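Local atomic coordinates of probable benzoylformate decarboxylase (Rhodococcus jostii, PDB entry 7ORX), a protein that belongs to the thiamine diphosphate-dependent enzyme family and holds thiamine diphosphate and a sodium ion. Residues V7-R18 / V138-H147; A213-A223 / A319-I327. All coordinates share one frame; numbering follows the deposited sequence.

Interaction 1. Residues V7-R18 / V138-H147; sequences VSEVTYELLRAR and VPRTINQAIH
Val7 opens the contact by laying CG1 against Val138, 3.7 Å from its CB, and over CD of the Pro139 ring. One turn on, Val10 brings its own CG1 to CB of the same proline, whose ring thus fits against the first turns of helix 7-17; the CA atoms of Thr11 and Pro139 are only 5.3 Å apart. Thr11 divides its two branches. With CG2 anti to the backbone N, the methyl meets Ile142 CD1 at 3.6 Å, while OG1 turns back to Val7 O at 2.6 Å, approaching that carbonyl from the face opposite Thr11 N. Leu14 sends CD2 over the backbone at Pro139 O and CD1 to Asn143 OD1, and Leu15 CD2 touches both Ile142 CG2 and Ile146 CD1. At the helix end Arg18, bent at chi2, reaches across with NH2 to Asn143 OD1 (2.7 Å), a bent bond whose N-H...O angle is 139°. The guanidinium and amide planes stand 74° apart, and Leu14 CD1 lies above one guanidinium face, displaced toward its rim. Leu177 O and Leu178 O also accept from this guanidinium, tying it to helix 175-179. The two helices pack side by side and nearly parallel, 20° apart with axes 9.4 Å from each other, helix 138-149 lying on strands 128-130 and 157-162 in the parallel alpha/beta N-terminal domain of this thiamine diphosphate enzyme family.

Interaction 2. Residues A213-A223 / A319-I327; sequences AVDADRANADA and APVGSTLEI
Leu325 and Val321 form the tightly packed side of this contact, facing Ala213, Val214, Ala219 and Ala223. CD2 of Leu325 is the shared point: it lies 3.9 Å from Val214 CG1 and also touches the CB atoms of Ala219 and Ala223, the small alanines letting the helix 321-331 side chain come close to the turn. Val321, with CG1 anti to its backbone N (chi1 168°), sets that methyl against Val214 CG2 at 3.9 Å, and its other methyl, CG2, rests on Ala213 CB. Val276 of strand 272-276 touches all three of Val214, Val321 and Leu325. The polar side begins at Asp217, where OD2 accepts from Gly322 N at 3.0 Å, with an N-H...O angle of 155°; the donor comes to the anti side of the carboxylate, 20° out of its plane. This ties the segment just after helix 212-216 to the first turn of helix 321-331, whose N-terminal end would be expected to favour a negative charge. Farther along, the packing becomes looser: Asp222 and exposed Glu326 run alongside each other in the same direction, and Asp222 OD2 comes nearest to Glu326 CB (3.8 Å). Their carboxylates remain separated, OD2 to OE1 5.0 Å. Between the helices of the 213-223 segment, Arg218 takes positive phi and closes a Schellman motif. Such packing of helices over a parallel sheet is characteristic of the Rossmann-like central domain of thiamine diphosphate enzymes.

Both contacts illustrate how distant helices are joined beside a parallel sheet, yet they hold different elements in different domains: interaction 1 belongs to the N-terminal domain, interaction 2 to the central domain. Their centres lie 30 Å apart, and their nearest atoms about 14 Å, without touching. Interaction 1 is the more buried and the larger, 524 Å² against 401 Å², whereas interaction 2 runs from a buried apolar side to an exposed acidic end. Each crosses with a single hydrogen bond, but the chemistry differs: a side-chain guanidinium meets an amide in 7-18/138-147, and a backbone N-H meets a carboxylate in 213-223/319-327.

Interaction 1. Residues V7-R18 / V138-H147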
ATOM      1  N   VAL C   7      21.493  20.274   6.557  1.00 78.04           N
ATOM      2  CA  VAL C   7      20.109  19.999   6.099  1.00 76.41           C
ATOM      3  C   VAL C   7      19.141  20.695   7.075  1.00 75.73           C
ATOM      4  O   VAL C   7      18.135  21.260   6.628  1.00 74.07           O
ATOM      5  CB  VAL C   7      19.898  18.481   5.989  1.00 74.59           C
ATOM      6  CG1 VAL C   7      18.446  18.115   5.971  1.00 72.58           C
ATOM      7  CG2 VAL C   7      20.600  17.925   4.760  1.00 75.12           C
ATOM      8  N   SER C   8      19.464  20.675   8.363  1.00 76.97           N
ATOM      9  CA  SER C   8      18.762  21.402   9.454  1.00 77.19           C
ATOM     10  C   SER C   8      18.746  22.925   9.152  1.00 77.85           C
ATOM     11  O   SER C   8      17.669  23.536   9.201  1.00 76.73           O
ATOM     12  CB  SER C   8      19.415  21.053  10.786  1.00 78.13           C
ATOM     13  OG  SER C   8      18.907  21.852  11.850  1.00 80.72           O
ATOM     14  N   GLU C   9      19.881  23.539   8.810  1.00 78.92           N
ATOM     15  CA  GLU C   9      19.944  25.013   8.640  1.00 80.32           C
ATOM     16  C   GLU C   9      19.071  25.418   7.457  1.00 77.64           C
ATOM     17  O   GLU C   9      18.389  26.454   7.533  1.00 77.83           O
ATOM     18  CB  GLU C   9      21.381  25.479   8.458  1.00 84.99           C
ATOM     19  CG  GLU C   9      22.237  25.246   9.692  1.00 88.25           C
ATOM     20  CD  GLU C   9      23.718  25.586   9.554  1.00 93.51           C
ATOM     21  OE1 GLU C   9      24.337  25.292   8.482  1.00 95.15           O
ATOM     22  OE2 GLU C   9      24.266  26.088  10.542  1.00 97.72           O
ATOM     23  N   VAL C  10      19.069  24.616   6.403  1.00 75.33           N
ATOM     24  CA  VAL C  10      18.332  24.980   5.167  1.00 74.58           C
ATOM     25  C   VAL C  10      16.838  24.750   5.387  1.00 72.31           C
ATOM     26  O   VAL C  10      16.022  25.566   4.896  1.00 71.41           O
ATOM     27  CB  VAL C  10      18.853  24.199   3.953  1.00 74.28           C
ATOM     28  CG1 VAL C  10      18.008  24.501   2.729  1.00 73.97           C
ATOM     29  CG2 VAL C  10      20.300  24.518   3.680  1.00 76.20           C
ATOM     30  N   THR C  11      16.497  23.640   6.043  1.00 71.91           N
ATOM     31  CA  THR C  11      15.097  23.257   6.362  1.00 70.43           C
ATOM     32  C   THR C  11      14.445  24.387   7.171  1.00 70.72           C
ATOM     33  O   THR C  11      13.393  24.853   6.741  1.00 68.85           O
ATOM     34  CB  THR C  11      15.032  21.908   7.083  1.00 70.13           C
ATOM     35  OG1 THR C  11      15.582  20.899   6.237  1.00 70.09           O
ATOM     36  CG2 THR C  11      13.616  21.518   7.459  1.00 68.87           C
ATOM     37  N   TYR C  12      15.102  24.856   8.240  1.00 73.66           N
ATOM     38  CA  TYR C  12      14.627  25.963   9.118  1.00 76.96           C
ATOM     39  C   TYR C  12      14.543  27.270   8.326  1.00 79.71           C
ATOM     40  O   TYR C  12      13.540  27.980   8.482  1.00 80.54           O
ATOM     41  CB  TYR C  12      15.472  26.087  10.381  1.00 78.68           C
ATOM     42  CG  TYR C  12      15.038  25.157  11.490  1.00 78.99           C
ATOM     43  CD1 TYR C  12      13.777  25.266  12.042  1.00 80.76           C
ATOM     44  CD2 TYR C  12      15.874  24.161  11.981  1.00 80.01           C
ATOM     45  CE1 TYR C  12      13.355  24.412  13.051  1.00 82.52           C
ATOM     46  CE2 TYR C  12      15.487  23.307  12.991  1.00 81.44           C
ATOM     47  CZ  TYR C  12      14.213  23.434  13.539  1.00 83.83           C
ATOM     48  OH  TYR C  12      13.773  22.627  14.561  1.00 84.52           O
ATOM     49  N   GLU C  13      15.487  27.554   7.434  1.00 82.92           N
ATOM     50  CA  GLU C  13      15.417  28.811   6.644  1.00 86.39           C
ATOM     51  C   GLU C  13      14.175  28.750   5.746  1.00 81.36           C
ATOM     52  O   GLU C  13      13.555  29.814   5.451  1.00 81.88           O
ATOM     53  CB  GLU C  13      16.747  29.049   5.910  1.00 93.88           C
ATOM     54  CG  GLU C  13      16.743  30.309   5.037  1.00102.46           C
ATOM     55  CD  GLU C  13      17.557  31.553   5.410  1.00111.39           C
ATOM     56  OE1 GLU C  13      18.278  32.084   4.500  1.00108.71           O
ATOM     57  OE2 GLU C  13      17.398  32.048   6.572  1.00118.49           O
ATOM     58  N   LEU C  14      13.811  27.536   5.349  1.00 76.27           N
ATOM     59  CA  LEU C  14      12.714  27.289   4.405  1.00 74.69           C
ATOM     60  C   LEU C  14      11.388  27.387   5.147  1.00 74.29           C
ATOM     61  O   LEU C  14      10.493  28.087   4.644  1.00 74.48           O
ATOM     62  CB  LEU C  14      12.944  25.914   3.788  1.00 73.85           C
ATOM     63  CG  LEU C  14      11.781  25.380   2.966  1.00 74.25           C
ATOM     64  CD1 LEU C  14      11.674  26.083   1.626  1.00 76.56           C
ATOM     65  CD2 LEU C  14      11.899  23.879   2.771  1.00 74.39           C
ATOM     66  N   LEU C  15      11.252  26.713   6.302  1.00 73.54           N
ATOM     67  CA  LEU C  15      10.008  26.766   7.098  1.00 71.89           C
ATOM     68  C   LEU C  15       9.709  28.231   7.422  1.00 74.35           C
ATOM     69  O   LEU C  15       8.550  28.596   7.363  1.00 73.53           O
ATOM     70  CB  LEU C  15      10.174  25.938   8.371  1.00 70.49           C
ATOM     71  CG  LEU C  15      10.500  24.469   8.143  1.00 68.95           C
ATOM     72  CD1 LEU C  15      10.931  23.801   9.420  1.00 68.38           C
ATOM     73  CD2 LEU C  15       9.338  23.725   7.545  1.00 67.92           C
ATOM     74  N   ARG C  16      10.722  29.041   7.750  1.00 78.48           N
ATOM     75  CA  ARG C  16      10.538  30.488   8.076  1.00 79.81           C
ATOM     76  C   ARG C  16      10.021  31.202   6.828  1.00 79.59           C
ATOM     77  O   ARG C  16       9.123  32.018   6.954  1.00 79.03           O
ATOM     78  CB  ARG C  16      11.814  31.191   8.564  1.00 82.93           C
ATOM     79  CG  ARG C  16      11.577  32.670   8.863  1.00 85.18           C
ATOM     80  CD  ARG C  16      12.756  33.535   9.314  1.00 87.32           C
ATOM     81  NE  ARG C  16      13.437  32.976  10.471  1.00 88.11           N
ATOM     82  CZ  ARG C  16      14.508  32.174  10.433  1.00 88.41           C
ATOM     83  NH1 ARG C  16      15.059  31.830   9.286  1.00 88.73           N
ATOM     84  NH2 ARG C  16      15.043  31.723  11.553  1.00 89.18           N
ATOM     85  N   ALA C  17      10.628  30.912   5.677  1.00 80.31           N
ATOM     86  CA  ALA C  17      10.308  31.523   4.369  1.00 80.00           C
ATOM     87  C   ALA C  17       8.824  31.304   4.062  1.00 80.15           C
ATOM     88  O   ALA C  17       8.200  32.205   3.506  1.00 80.38           O
ATOM     89  CB  ALA C  17      11.177  30.890   3.328  1.00 79.69           C
ATOM     90  N   ARG C  18       8.280  30.151   4.476  1.00 80.30           N
ATOM     91  CA  ARG C  18       6.894  29.689   4.189  1.00 79.76           C
ATOM     92  C   ARG C  18       5.911  29.978   5.351  1.00 79.10           C
ATOM     93  O   ARG C  18       4.791  29.476   5.316  1.00 75.24           O
ATOM     94  CB  ARG C  18       6.930  28.181   3.923  1.00 79.95           C
ATOM     95  CG  ARG C  18       7.686  27.747   2.675  1.00 81.88           C
ATOM     96  CD  ARG C  18       7.194  28.327   1.333  1.00 84.07           C
ATOM     97  NE  ARG C  18       7.944  27.654   0.259  1.00 84.70           N
ATOM     98  CZ  ARG C  18       9.060  28.091  -0.280  1.00 84.07           C
ATOM     99  NH1 ARG C  18       9.549  29.255   0.070  1.00 87.41           N
ATOM    100  NH2 ARG C  18       9.688  27.376  -1.182  1.00 84.63           N
ATOM    101  N   VAL C 138      16.341  15.997   1.763  1.00 70.95           N
ATOM    102  CA  VAL C 138      15.376  16.293   2.827  1.00 69.01           C
ATOM    103  C   VAL C 138      14.802  17.686   2.611  1.00 68.02           C
ATOM    104  O   VAL C 138      13.589  17.842   2.594  1.00 67.31           O
ATOM    105  CB  VAL C 138      15.974  16.038   4.210  1.00 70.50           C
ATOM    106  CG1 VAL C 138      15.128  16.628   5.319  1.00 69.14           C
ATOM    107  CG2 VAL C 138      16.123  14.539   4.435  1.00 71.30           C
ATOM    108  N   PRO C 139      15.581  18.749   2.361  1.00 68.16           N
ATOM    109  CA  PRO C 139      14.990  20.066   2.111  1.00 67.64           C
ATOM    110  C   PRO C 139      13.980  20.096   0.956  1.00 66.92           C
ATOM    111  O   PRO C 139      12.933  20.617   1.115  1.00 66.56           O
ATOM    112  CB  PRO C 139      16.217  20.942   1.822  1.00 69.38           C
ATOM    113  CG  PRO C 139      17.317  20.270   2.608  1.00 69.91           C
ATOM    114  CD  PRO C 139      17.040  18.795   2.386  1.00 69.63           C
ATOM    115  N   ARG C 140      14.274  19.502  -0.183  1.00 67.86           N
ATOM    116  CA  ARG C 140      13.342  19.604  -1.354  1.00 67.98           C
ATOM    117  C   ARG C 140      12.092  18.773  -1.052  1.00 65.45           C
ATOM    118  O   ARG C 140      10.993  19.211  -1.389  1.00 63.82           O
ATOM    119  CB  ARG C 140      14.044  19.199  -2.658  1.00 69.67           C
ATOM    120  CG  ARG C 140      13.210  19.403  -3.921  1.00 71.10           C
ATOM    121  CD  ARG C 140      13.566  18.397  -5.031  1.00 73.58           C
ATOM    122  NE  ARG C 140      13.366  17.078  -4.470  1.00 74.18           N
ATOM    123  CZ  ARG C 140      12.157  16.490  -4.340  1.00 73.95           C
ATOM    124  NH1 ARG C 140      11.074  17.039  -4.875  1.00 74.21           N
ATOM    125  NH2 ARG C 140      12.050  15.319  -3.727  1.00 71.73           N
ATOM    126  N   THR C 141      12.246  17.609  -0.432  1.00 65.39           N
ATOM    127  CA  THR C 141      11.100  16.772  -0.013  1.00 65.28           C
ATOM    128  C   THR C 141      10.158  17.635   0.853  1.00 65.23           C
ATOM    129  O   THR C 141       8.953  17.582   0.661  1.00 64.32           O
ATOM    130  CB  THR C 141      11.566  15.504   0.697  1.00 65.91           C
ATOM    131  OG1 THR C 141      12.221  14.651  -0.236  1.00 66.25           O
ATOM    132  CG2 THR C 141      10.412  14.736   1.314  1.00 65.95           C
ATOM    133  N   ILE C 142      10.687  18.426   1.781  1.00 66.08           N
ATOM    134  CA  ILE C 142       9.867  19.294   2.658  1.00 65.78           C
ATOM    135  C   ILE C 142       9.306  20.443   1.831  1.00 65.95           C
ATOM    136  O   ILE C 142       8.134  20.737   1.997  1.00 69.21           O
ATOM    137  CB  ILE C 142      10.642  19.748   3.899  1.00 66.75           C
ATOM    138  CG1 ILE C 142      11.103  18.515   4.677  1.00 66.35           C
ATOM    139  CG2 ILE C 142       9.794  20.657   4.779  1.00 66.15           C
ATOM    140  CD1 ILE C 142      11.723  18.852   5.990  1.00 67.34           C
ATOM    141  N   ASN C 143      10.057  21.035   0.940  1.00 65.51           N
ATOM    142  CA  ASN C 143       9.484  22.046   0.011  1.00 65.67           C
ATOM    143  C   ASN C 143       8.294  21.441  -0.724  1.00 64.58           C
ATOM    144  O   ASN C 143       7.225  22.080  -0.743  1.00 66.10           O
ATOM    145  CB  ASN C 143      10.450  22.578  -1.056  1.00 67.42           C
ATOM    146  CG  ASN C 143       9.874  23.816  -1.704  1.00 68.03           C
ATOM    147  OD1 ASN C 143       9.457  24.721  -1.005  1.00 68.57           O
ATOM    148  ND2 ASN C 143       9.795  23.863  -3.014  1.00 68.48           N
ATOM    149  N   GLN C 144       8.460  20.260  -1.312  1.00 63.74           N
ATOM    150  CA  GLN C 144       7.390  19.592  -2.099  1.00 63.27           C
ATOM    151  C   GLN C 144       6.182  19.314  -1.175  1.00 63.66           C
ATOM    152  O   GLN C 144       5.023  19.581  -1.576  1.00 62.24           O
ATOM    153  CB  GLN C 144       7.934  18.301  -2.700  1.00 62.71           C
ATOM    154  CG  GLN C 144       6.868  17.421  -3.297  1.00 62.55           C
ATOM    155  CD  GLN C 144       7.433  16.304  -4.154  1.00 64.08           C
ATOM    156  OE1 GLN C 144       8.615  15.910  -4.138  1.00 64.22           O
ATOM    157  NE2 GLN C 144       6.568  15.755  -4.967  1.00 65.45           N
ATOM    158  N   ALA C 145       6.437  18.771   0.015  1.00 64.26           N
ATOM    159  CA  ALA C 145       5.412  18.517   1.043  1.00 65.22           C
ATOM    160  C   ALA C 145       4.570  19.777   1.241  1.00 65.71           C
ATOM    161  O   ALA C 145       3.316  19.640   1.249  1.00 65.73           O
ATOM    162  CB  ALA C 145       6.036  18.091   2.350  1.00 65.87           C
ATOM    163  N   ILE C 146       5.194  20.947   1.387  1.00 66.48           N
ATOM    164  CA  ILE C 146       4.440  22.189   1.737  1.00 67.12           C
ATOM    165  C   ILE C 146       3.614  22.599   0.525  1.00 68.70           C
ATOM    166  O   ILE C 146       2.441  22.871   0.702  1.00 69.69           O
ATOM    167  CB  ILE C 146       5.369  23.307   2.212  1.00 67.10           C
ATOM    168  CG1 ILE C 146       5.990  22.934   3.557  1.00 66.98           C
ATOM    169  CG2 ILE C 146       4.639  24.642   2.267  1.00 67.04           C
ATOM    170  CD1 ILE C 146       7.269  23.659   3.856  1.00 68.42           C
ATOM    171  N   HIS C 147       4.188  22.620  -0.664  1.00 69.55           N
ATOM    172  CA  HIS C 147       3.450  23.103  -1.859  1.00 71.99           C
ATOM    173  C   HIS C 147       2.233  22.216  -2.101  1.00 71.21           C
ATOM    174  O   HIS C 147       1.158  22.727  -2.498  1.00 71.80           O
ATOM    175  CB  HIS C 147       4.346  23.058  -3.090  1.00 73.84           C
ATOM    176  CG  HIS C 147       5.411  24.089  -3.084  1.00 76.41           C
ATOM    177  ND1 HIS C 147       5.135  25.419  -2.846  1.00 77.06           N
ATOM    178  CD2 HIS C 147       6.739  23.986  -3.350  1.00 78.45           C
ATOM    179  CE1 HIS C 147       6.266  26.099  -2.947  1.00 78.93           C
ATOM    180  NE2 HIS C 147       7.265  25.235  -3.261  1.00 79.95           N
TER

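Interaction 2. Residues A213-A223 / A319-I327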
ATOM      1  N   ALA C 213     -16.036  24.810   2.214  1.00 62.74           N
ATOM      2  CA  ALA C 213     -15.029  25.500   1.366  1.00 62.69           C
ATOM      3  C   ALA C 213     -15.440  26.956   1.124  1.00 62.63           C
ATOM      4  O   ALA C 213     -14.596  27.738   0.878  1.00 62.85           O
ATOM      5  CB  ALA C 213     -14.831  24.762   0.076  1.00 63.58           C
ATOM      6  N   VAL C 214     -16.701  27.325   1.286  1.00 64.39           N
ATOM      7  CA  VAL C 214     -17.109  28.755   1.204  1.00 64.49           C
ATOM      8  C   VAL C 214     -16.472  29.481   2.376  1.00 64.91           C
ATOM      9  O   VAL C 214     -15.901  30.526   2.139  1.00 65.42           O
ATOM     10  CB  VAL C 214     -18.632  28.945   1.210  1.00 64.60           C
ATOM     11  CG1 VAL C 214     -18.983  30.425   1.197  1.00 65.13           C
ATOM     12  CG2 VAL C 214     -19.304  28.237   0.037  1.00 64.87           C
ATOM     13  N   ASP C 215     -16.548  28.927   3.583  1.00 65.64           N
ATOM     14  CA  ASP C 215     -15.951  29.547   4.798  1.00 67.52           C
ATOM     15  C   ASP C 215     -14.431  29.548   4.643  1.00 68.31           C
ATOM     16  O   ASP C 215     -13.841  30.623   4.761  1.00 70.34           O
ATOM     17  CB  ASP C 215     -16.384  28.866   6.105  1.00 69.37           C
ATOM     18  CG  ASP C 215     -16.123  29.670   7.363  1.00 70.45           C
ATOM     19  OD1 ASP C 215     -16.539  30.877   7.396  1.00 69.64           O
ATOM     20  OD2 ASP C 215     -15.523  29.084   8.323  1.00 73.90           O
ATOM     21  N   ALA C 216     -13.814  28.411   4.338  1.00 68.43           N
ATOM     22  CA  ALA C 216     -12.347  28.291   4.075  1.00 67.91           C
ATOM     23  C   ALA C 216     -11.850  29.384   3.115  1.00 69.22           C
ATOM     24  O   ALA C 216     -10.781  29.904   3.389  1.00 68.52           O
ATOM     25  CB  ALA C 216     -11.991  26.926   3.558  1.00 66.00           C
ATOM     26  N   ASP C 217     -12.593  29.727   2.055  1.00 72.05           N
ATOM     27  CA  ASP C 217     -12.132  30.650   0.972  1.00 74.51           C
ATOM     28  C   ASP C 217     -12.549  32.086   1.303  1.00 75.65           C
ATOM     29  O   ASP C 217     -12.409  32.962   0.401  1.00 71.95           O
ATOM     30  CB  ASP C 217     -12.633  30.220  -0.418  1.00 76.62           C
ATOM     31  CG  ASP C 217     -11.630  29.312  -1.168  1.00 81.54           C
ATOM     32  OD1 ASP C 217     -10.897  28.502  -0.466  1.00 79.37           O
ATOM     33  OD2 ASP C 217     -11.542  29.422  -2.484  1.00 89.00           O
ATOM     34  N   ARG C 218     -13.081  32.310   2.524  1.00 75.55           N
ATOM     35  CA  ARG C 218     -13.460  33.658   3.030  1.00 76.13           C
ATOM     36  C   ARG C 218     -14.458  34.284   2.062  1.00 72.51           C
ATOM     37  O   ARG C 218     -14.296  35.464   1.754  1.00 73.97           O
ATOM     38  CB  ARG C 218     -12.216  34.542   3.195  1.00 83.19           C
ATOM     39  CG  ARG C 218     -11.256  34.016   4.248  1.00 88.86           C
ATOM     40  CD  ARG C 218      -9.817  34.509   4.220  1.00 94.42           C
ATOM     41  NE  ARG C 218      -9.472  35.021   5.539  1.00102.15           N
ATOM     42  CZ  ARG C 218      -9.212  34.287   6.630  1.00106.10           C
ATOM     43  NH1 ARG C 218      -9.229  32.965   6.612  1.00110.02           N
ATOM     44  NH2 ARG C 218      -8.921  34.894   7.761  1.00105.98           N
ATOM     45  N   ALA C 219     -15.432  33.513   1.587  1.00 69.43           N
ATOM     46  CA  ALA C 219     -16.430  33.951   0.589  1.00 69.25           C
ATOM     47  C   ALA C 219     -17.828  34.120   1.215  1.00 69.94           C
ATOM     48  O   ALA C 219     -18.805  34.168   0.451  1.00 68.19           O
ATOM     49  CB  ALA C 219     -16.462  32.940  -0.513  1.00 68.52           C
ATOM     50  N   ASN C 220     -17.939  34.227   2.548  1.00 71.08           N
ATOM     51  CA  ASN C 220     -19.235  34.344   3.271  1.00 71.04           C
ATOM     52  C   ASN C 220     -20.039  35.516   2.698  1.00 70.56           C
ATOM     53  O   ASN C 220     -21.202  35.283   2.317  1.00 68.03           O
ATOM     54  CB  ASN C 220     -19.001  34.416   4.774  1.00 72.73           C
ATOM     55  CG  ASN C 220     -18.170  33.258   5.284  1.00 74.82           C
ATOM     56  OD1 ASN C 220     -17.006  33.135   4.887  1.00 74.06           O
ATOM     57  ND2 ASN C 220     -18.766  32.416   6.140  1.00 72.60           N
ATOM     58  N   ALA C 221     -19.415  36.686   2.550  1.00 73.02           N
ATOM     59  CA  ALA C 221     -20.008  37.942   2.012  1.00 76.08           C
ATOM     60  C   ALA C 221     -20.539  37.785   0.574  1.00 77.83           C
ATOM     61  O   ALA C 221     -21.628  38.371   0.292  1.00 79.25           O
ATOM     62  CB  ALA C 221     -18.989  39.052   2.041  1.00 77.56           C
ATOM     63  N   ASP C 222     -19.812  37.075  -0.302  1.00 76.21           N
ATOM     64  CA  ASP C 222     -20.192  36.918  -1.731  1.00 77.20           C
ATOM     65  C   ASP C 222     -21.336  35.901  -1.851  1.00 73.05           C
ATOM     66  O   ASP C 222     -22.207  36.062  -2.696  1.00 70.14           O
ATOM     67  CB  ASP C 222     -18.967  36.531  -2.580  1.00 80.97           C
ATOM     68  CG  ASP C 222     -17.900  37.626  -2.614  1.00 88.02           C
ATOM     69  OD1 ASP C 222     -18.279  38.784  -2.902  1.00 94.55           O
ATOM     70  OD2 ASP C 222     -16.680  37.320  -2.411  1.00 93.90           O
ATOM     71  N   ALA C 223     -21.329  34.858  -1.038  1.00 71.21           N
ATOM     72  CA  ALA C 223     -22.472  33.945  -0.908  1.00 71.84           C
ATOM     73  C   ALA C 223     -23.703  34.761  -0.483  1.00 72.76           C
ATOM     74  O   ALA C 223     -24.796  34.548  -1.043  1.00 73.66           O
ATOM     75  CB  ALA C 223     -22.155  32.914   0.121  1.00 73.80           C
ATOM     76  N   ALA C 319     -13.520  24.157  -9.780  1.00 74.63           N
ATOM     77  CA  ALA C 319     -13.041  25.551  -9.854  1.00 75.39           C
ATOM     78  C   ALA C 319     -12.892  26.104  -8.451  1.00 75.93           C
ATOM     79  O   ALA C 319     -13.454  25.553  -7.508  1.00 80.75           O
ATOM     80  CB  ALA C 319     -13.995  26.379 -10.674  1.00 74.92           C
ATOM     81  N   PRO C 320     -12.135  27.206  -8.269  1.00 75.67           N
ATOM     82  CA  PRO C 320     -11.979  27.828  -6.963  1.00 75.69           C
ATOM     83  C   PRO C 320     -13.293  28.435  -6.476  1.00 74.89           C
ATOM     84  O   PRO C 320     -13.917  29.161  -7.229  1.00 77.22           O
ATOM     85  CB  PRO C 320     -10.908  28.880  -7.233  1.00 76.18           C
ATOM     86  CG  PRO C 320     -10.189  28.295  -8.373  1.00 77.17           C
ATOM     87  CD  PRO C 320     -11.335  27.890  -9.275  1.00 76.95           C
ATOM     88  N   VAL C 321     -13.673  28.099  -5.257  1.00 73.53           N
ATOM     89  CA  VAL C 321     -15.007  28.463  -4.678  1.00 74.21           C
ATOM     90  C   VAL C 321     -15.062  29.978  -4.477  1.00 74.88           C
ATOM     91  O   VAL C 321     -16.054  30.584  -4.884  1.00 73.12           O
ATOM     92  CB  VAL C 321     -15.230  27.694  -3.355  1.00 71.89           C
ATOM     93  CG1 VAL C 321     -16.396  28.201  -2.569  1.00 71.96           C
ATOM     94  CG2 VAL C 321     -15.354  26.200  -3.600  1.00 71.16           C
ATOM     95  N   GLY C 322     -14.001  30.528  -3.877  1.00 80.54           N
ATOM     96  CA  GLY C 322     -13.794  31.970  -3.681  1.00 82.44           C
ATOM     97  C   GLY C 322     -14.151  32.738  -4.939  1.00 82.76           C
ATOM     98  O   GLY C 322     -15.201  33.406  -4.960  1.00 84.09           O
ATOM     99  N   SER C 323     -13.313  32.622  -5.962  1.00 80.43           N
ATOM    100  CA  SER C 323     -13.453  33.375  -7.233  1.00 82.58           C
ATOM    101  C   SER C 323     -14.848  33.159  -7.807  1.00 80.55           C
ATOM    102  O   SER C 323     -15.471  34.159  -8.177  1.00 80.04           O
ATOM    103  CB  SER C 323     -12.433  32.979  -8.281  1.00 85.07           C
ATOM    104  OG  SER C 323     -11.155  32.759  -7.702  1.00 89.12           O
ATOM    105  N   THR C 324     -15.273  31.905  -7.952  1.00 79.11           N
ATOM    106  CA  THR C 324     -16.516  31.551  -8.671  1.00 79.98           C
ATOM    107  C   THR C 324     -17.650  32.386  -8.071  1.00 82.92           C
ATOM    108  O   THR C 324     -18.294  33.163  -8.807  1.00 87.73           O
ATOM    109  CB  THR C 324     -16.774  30.041  -8.590  1.00 78.82           C
ATOM    110  OG1 THR C 324     -15.633  29.388  -9.150  1.00 80.94           O
ATOM    111  CG2 THR C 324     -18.036  29.626  -9.314  1.00 77.88           C
ATOM    112  N   LEU C 325     -17.806  32.277  -6.754  1.00 81.22           N
ATOM    113  CA  LEU C 325     -18.860  32.941  -5.957  1.00 81.77           C
ATOM    114  C   LEU C 325     -18.765  34.462  -6.108  1.00 82.52           C
ATOM    115  O   LEU C 325     -19.823  35.098  -6.226  1.00 85.21           O
ATOM    116  CB  LEU C 325     -18.668  32.511  -4.501  1.00 78.88           C
ATOM    117  CG  LEU C 325     -19.903  32.119  -3.748  1.00 77.19           C
ATOM    118  CD1 LEU C 325     -20.859  31.320  -4.596  1.00 76.91           C
ATOM    119  CD2 LEU C 325     -19.476  31.300  -2.535  1.00 80.96           C
ATOM    120  N   GLU C 326     -17.550  35.008  -6.062  1.00 81.95           N
ATOM    121  CA  GLU C 326     -17.278  36.458  -6.232  1.00 85.64           C
ATOM    122  C   GLU C 326     -17.807  36.874  -7.602  1.00 84.26           C
ATOM    123  O   GLU C 326     -18.591  37.826  -7.664  1.00 82.74           O
ATOM    124  CB  GLU C 326     -15.785  36.750  -6.061  1.00 91.62           C
ATOM    125  CG  GLU C 326     -15.417  38.202  -6.304  1.00 97.89           C
ATOM    126  CD  GLU C 326     -13.923  38.557  -6.347  1.00105.23           C
ATOM    127  OE1 GLU C 326     -13.080  37.722  -5.906  1.00110.57           O
ATOM    128  OE2 GLU C 326     -13.590  39.684  -6.826  1.00106.57           O
ATOM    129  N   ILE C 327     -17.401  36.158  -8.654  1.00 84.07           N
ATOM    130  CA  ILE C 327     -17.799  36.460 -10.060  1.00 83.83           C
ATOM    131  C   ILE C 327     -19.334  36.412 -10.142  1.00 82.09           C
ATOM    132  O   ILE C 327     -19.924  37.403 -10.653  1.00 81.80           O
ATOM    133  CB  ILE C 327     -17.115  35.512 -11.070  1.00 84.02           C
ATOM    134  CG1 ILE C 327     -15.767  36.047 -11.565  1.00 86.35           C
ATOM    135  CG2 ILE C 327     -18.031  35.218 -12.235  1.00 83.95           C
ATOM    136  CD1 ILE C 327     -14.553  35.168 -11.224  1.00 86.88           C
TER